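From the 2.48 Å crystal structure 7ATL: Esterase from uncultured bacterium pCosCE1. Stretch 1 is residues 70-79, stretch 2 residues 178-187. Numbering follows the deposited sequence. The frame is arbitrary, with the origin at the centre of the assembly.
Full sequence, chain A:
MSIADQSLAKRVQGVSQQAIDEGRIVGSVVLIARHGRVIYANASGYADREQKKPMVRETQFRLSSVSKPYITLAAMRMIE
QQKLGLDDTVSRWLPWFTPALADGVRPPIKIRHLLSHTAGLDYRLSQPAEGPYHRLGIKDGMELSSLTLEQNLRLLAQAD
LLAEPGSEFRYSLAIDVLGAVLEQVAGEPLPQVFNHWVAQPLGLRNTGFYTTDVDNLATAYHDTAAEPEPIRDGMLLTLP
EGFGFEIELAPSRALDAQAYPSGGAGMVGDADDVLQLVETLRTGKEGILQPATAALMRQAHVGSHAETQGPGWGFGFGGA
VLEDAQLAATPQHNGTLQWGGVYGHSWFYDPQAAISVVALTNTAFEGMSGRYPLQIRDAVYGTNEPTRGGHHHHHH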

# COMPACT_ATOMS: atom_id res chain seq x y z
N TYR A 70 3.20 3.40 -4.97
CA TYR A 70 4.10 3.09 -6.10
C TYR A 70 3.37 3.29 -7.44
O TYR A 70 3.90 4.01 -8.31
CB TYR A 70 4.69 1.69 -5.96
CG TYR A 70 5.98 1.65 -5.17
CD1 TYR A 70 7.07 2.42 -5.54
CD2 TYR A 70 6.11 0.87 -4.04
CE1 TYR A 70 8.25 2.39 -4.84
CE2 TYR A 70 7.28 0.83 -3.31
CZ TYR A 70 8.36 1.59 -3.72
OH TYR A 70 9.51 1.56 -3.01
N ILE A 71 2.20 2.67 -7.62
CA ILE A 71 1.51 2.66 -8.95
C ILE A 71 0.72 3.96 -9.09
O ILE A 71 0.62 4.47 -10.25
CB ILE A 71 0.66 1.40 -9.15
CG1 ILE A 71 1.48 0.13 -8.95
CG2 ILE A 71 -0.01 1.42 -10.51
CD1 ILE A 71 2.60 -0.03 -9.93
N THR A 72 0.23 4.52 -7.98
CA THR A 72 -0.34 5.89 -7.97
C THR A 72 0.73 6.87 -8.47
O THR A 72 0.41 7.71 -9.34
CB THR A 72 -0.87 6.26 -6.58
OG1 THR A 72 -1.91 5.33 -6.27
CG2 THR A 72 -1.36 7.69 -6.51
N LEU A 73 1.98 6.75 -8.00
CA LEU A 73 3.10 7.61 -8.48
C LEU A 73 3.28 7.44 -9.99
O LEU A 73 3.48 8.46 -10.65
CB LEU A 73 4.44 7.30 -7.79
CG LEU A 73 5.60 8.14 -8.34
CD1 LEU A 73 5.23 9.61 -8.33
CD2 LEU A 73 6.88 7.93 -7.58
N ALA A 74 3.26 6.22 -10.52
CA ALA A 74 3.44 5.98 -11.97
C ALA A 74 2.38 6.77 -12.75
O ALA A 74 2.75 7.48 -13.70
CB ALA A 74 3.39 4.50 -12.26
N ALA A 75 1.12 6.68 -12.33
CA ALA A 75 -0.05 7.38 -12.92
C ALA A 75 0.13 8.90 -12.84
O ALA A 75 -0.16 9.59 -13.85
CB ALA A 75 -1.31 6.99 -12.19
N MET A 76 0.49 9.42 -11.67
CA MET A 76 0.60 10.89 -11.47
C MET A 76 1.70 11.45 -12.38
O MET A 76 1.54 12.58 -12.91
CB MET A 76 0.90 11.23 -10.02
CG MET A 76 -0.27 11.00 -9.09
SD MET A 76 -1.87 11.59 -9.66
CE MET A 76 -1.49 13.33 -9.90
N ARG A 77 2.75 10.68 -12.60
CA ARG A 77 3.81 11.09 -13.55
C ARG A 77 3.23 11.12 -14.96
O ARG A 77 3.54 12.07 -15.71
CB ARG A 77 5.04 10.20 -13.43
CG ARG A 77 5.81 10.44 -12.15
CD ARG A 77 7.20 9.85 -12.25
NE ARG A 77 8.01 10.72 -13.06
CZ ARG A 77 8.72 10.36 -14.12
NH1 ARG A 77 8.77 9.10 -14.50
NH2 ARG A 77 9.38 11.29 -14.78
N MET A 78 2.43 10.13 -15.33
CA MET A 78 1.89 10.02 -16.71
C MET A 78 0.94 11.21 -16.90
O MET A 78 0.88 11.76 -18.00
CB MET A 78 1.15 8.70 -16.93
CG MET A 78 2.05 7.59 -17.40
SD MET A 78 1.19 6.01 -17.37
CE MET A 78 2.45 4.92 -18.02
N ILE A 79 0.26 11.58 -15.83
CA ILE A 79 -0.72 12.69 -15.82
C ILE A 79 0.03 14.03 -15.95
O ILE A 79 -0.43 14.88 -16.73
CB ILE A 79 -1.59 12.60 -14.56
CG1 ILE A 79 -2.69 11.54 -14.73
CG2 ILE A 79 -2.16 13.96 -14.19
CD1 ILE A 79 -3.24 10.99 -13.45
N LEU A 178 -6.09 0.49 -12.31
CA LEU A 178 -5.20 1.61 -12.72
C LEU A 178 -3.98 1.03 -13.43
O LEU A 178 -3.60 1.54 -14.50
CB LEU A 178 -4.81 2.43 -11.49
CG LEU A 178 -3.96 3.67 -11.77
CD1 LEU A 178 -4.64 4.65 -12.71
CD2 LEU A 178 -3.61 4.34 -10.46
N GLY A 179 -3.40 -0.04 -12.87
CA GLY A 179 -2.25 -0.75 -13.45
C GLY A 179 -2.48 -1.12 -14.90
O GLY A 179 -1.62 -0.82 -15.74
N ALA A 180 -3.64 -1.72 -15.19
CA ALA A 180 -4.02 -2.10 -16.57
C ALA A 180 -4.19 -0.84 -17.42
O ALA A 180 -3.73 -0.81 -18.56
CB ALA A 180 -5.25 -2.97 -16.54
N VAL A 181 -4.81 0.20 -16.88
CA VAL A 181 -4.89 1.48 -17.65
C VAL A 181 -3.46 1.92 -18.01
O VAL A 181 -3.21 2.24 -19.18
CB VAL A 181 -5.62 2.59 -16.88
CG1 VAL A 181 -5.40 3.94 -17.55
CG2 VAL A 181 -7.09 2.29 -16.71
N LEU A 182 -2.56 1.95 -17.04
CA LEU A 182 -1.17 2.41 -17.26
C LEU A 182 -0.50 1.60 -18.39
O LEU A 182 0.24 2.21 -19.20
CB LEU A 182 -0.42 2.27 -15.94
CG LEU A 182 -0.30 3.54 -15.10
CD1 LEU A 182 -1.59 4.33 -15.07
CD2 LEU A 182 0.18 3.21 -13.71
N GLU A 183 -0.75 0.29 -18.47
CA GLU A 183 -0.26 -0.59 -19.58
C GLU A 183 -0.73 -0.03 -20.93
O GLU A 183 0.08 0.07 -21.87
CB GLU A 183 -0.75 -2.03 -19.46
CG GLU A 183 -0.16 -2.79 -18.29
CD GLU A 183 -0.60 -4.24 -18.20
OE1 GLU A 183 -1.75 -4.56 -18.63
OE2 GLU A 183 0.23 -5.07 -17.68
N GLN A 184 -2.00 0.34 -21.04
CA GLN A 184 -2.54 0.85 -22.32
C GLN A 184 -1.92 2.21 -22.64
O GLN A 184 -1.61 2.44 -23.81
CB GLN A 184 -4.06 0.93 -22.27
CG GLN A 184 -4.72 -0.43 -22.06
CD GLN A 184 -4.23 -1.46 -23.04
OE1 GLN A 184 -3.87 -2.57 -22.67
NE2 GLN A 184 -4.18 -1.10 -24.30
N VAL A 185 -1.70 3.07 -21.64
CA VAL A 185 -1.10 4.42 -21.87
C VAL A 185 0.33 4.26 -22.42
O VAL A 185 0.65 4.94 -23.41
CB VAL A 185 -1.12 5.29 -20.60
CG1 VAL A 185 -0.38 6.60 -20.81
CG2 VAL A 185 -2.54 5.53 -20.08
N ALA A 186 1.15 3.38 -21.81
CA ALA A 186 2.59 3.24 -22.14
C ALA A 186 2.85 2.20 -23.24
O ALA A 186 3.93 2.24 -23.79
CB ALA A 186 3.38 2.90 -20.90
N GLY A 187 1.91 1.30 -23.52
CA GLY A 187 2.03 0.24 -24.55
C GLY A 187 2.98 -0.86 -24.10
O GLY A 187 3.66 -1.45 -24.96

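Two helical segments, far apart in sequence, pack with their axes 10.1 Å apart at closest approach and their N-to-C directions 37° apart. No hydrogen bond crosses between them; the backbone polar groups are engaged within each helix, as in Ala75 N to Ile71 O (3.1 Å) and Leu182 N to Leu178 O (2.8 Å). What remains is apolar packing, which buries 360 Å² summed over both sides.

Leu182 is the central element. Its CA-to-CB bond points toward the first helix, and its side chain sits as a knob among Ile71, Ala74, Ala75 and Met78. The distances define the fit: Leu182 CD2 lies 3.7 Å from Ile71 CG2 and 3.8 Å from Ala74 CB, Leu182 CD1 lies 3.9 Å from Ala75 CB, and Leu182 CG lies 3.7 Å from Met78 SD. Its chi1 of -98° falls between the standard wells, with chi2 at 43° (p). In this conformation both methyls meet the opposing helix: Leu182 CD2 meets Ile71 and Ala74 and also lies 3.9 Å from Ala75 N, and CD1 meets Ala75 CB.

The two alanines suit the hole because a single methyl leaves room for the leucine. The CA atoms of Ala75 and Leu182 are only 6.7 Å apart, and Ala75 CB also meets Leu178 CD2 at 3.9 Å, so this one methyl contacts two leucines. Leu178, in the t, p conformation (chi1 -177°, chi2 59°), carries CD2 toward the first helix, where it also comes 4.2 Å from Ile71 O.

Ile71 has chi1 -55° and chi2 -62°, both m. Its CG2 branch faces the second helix, contacting Leu182 as above and lying 4.3 Å from Gly179 CA, where the CA atoms of Ile71 and Gly179 are 6.8 Å apart.

Farther along, the backbones separate, with 8.2 Å between the CA atoms of Met78 and Val185, and a longer side chain spans the gap. Met78 has chi1 -89° (m), but chi2 (170°) and chi3 (178°) are both t, so the chain is extended beyond CB. Its SD reaches Val185 CG1 at 3.8 Å, and its CE ends 3.6 Å from Ala186 CB. Met78 accordingly has the largest covered area of any residue here, 85 Å². Val185, with chi1 174° (t), and Ala186 are partly exposed, so the contact lies nearer the protein surface at this end, though its distances stay short. Gly187 then leaves the helix with phi 73°, a conformation that favours glycine.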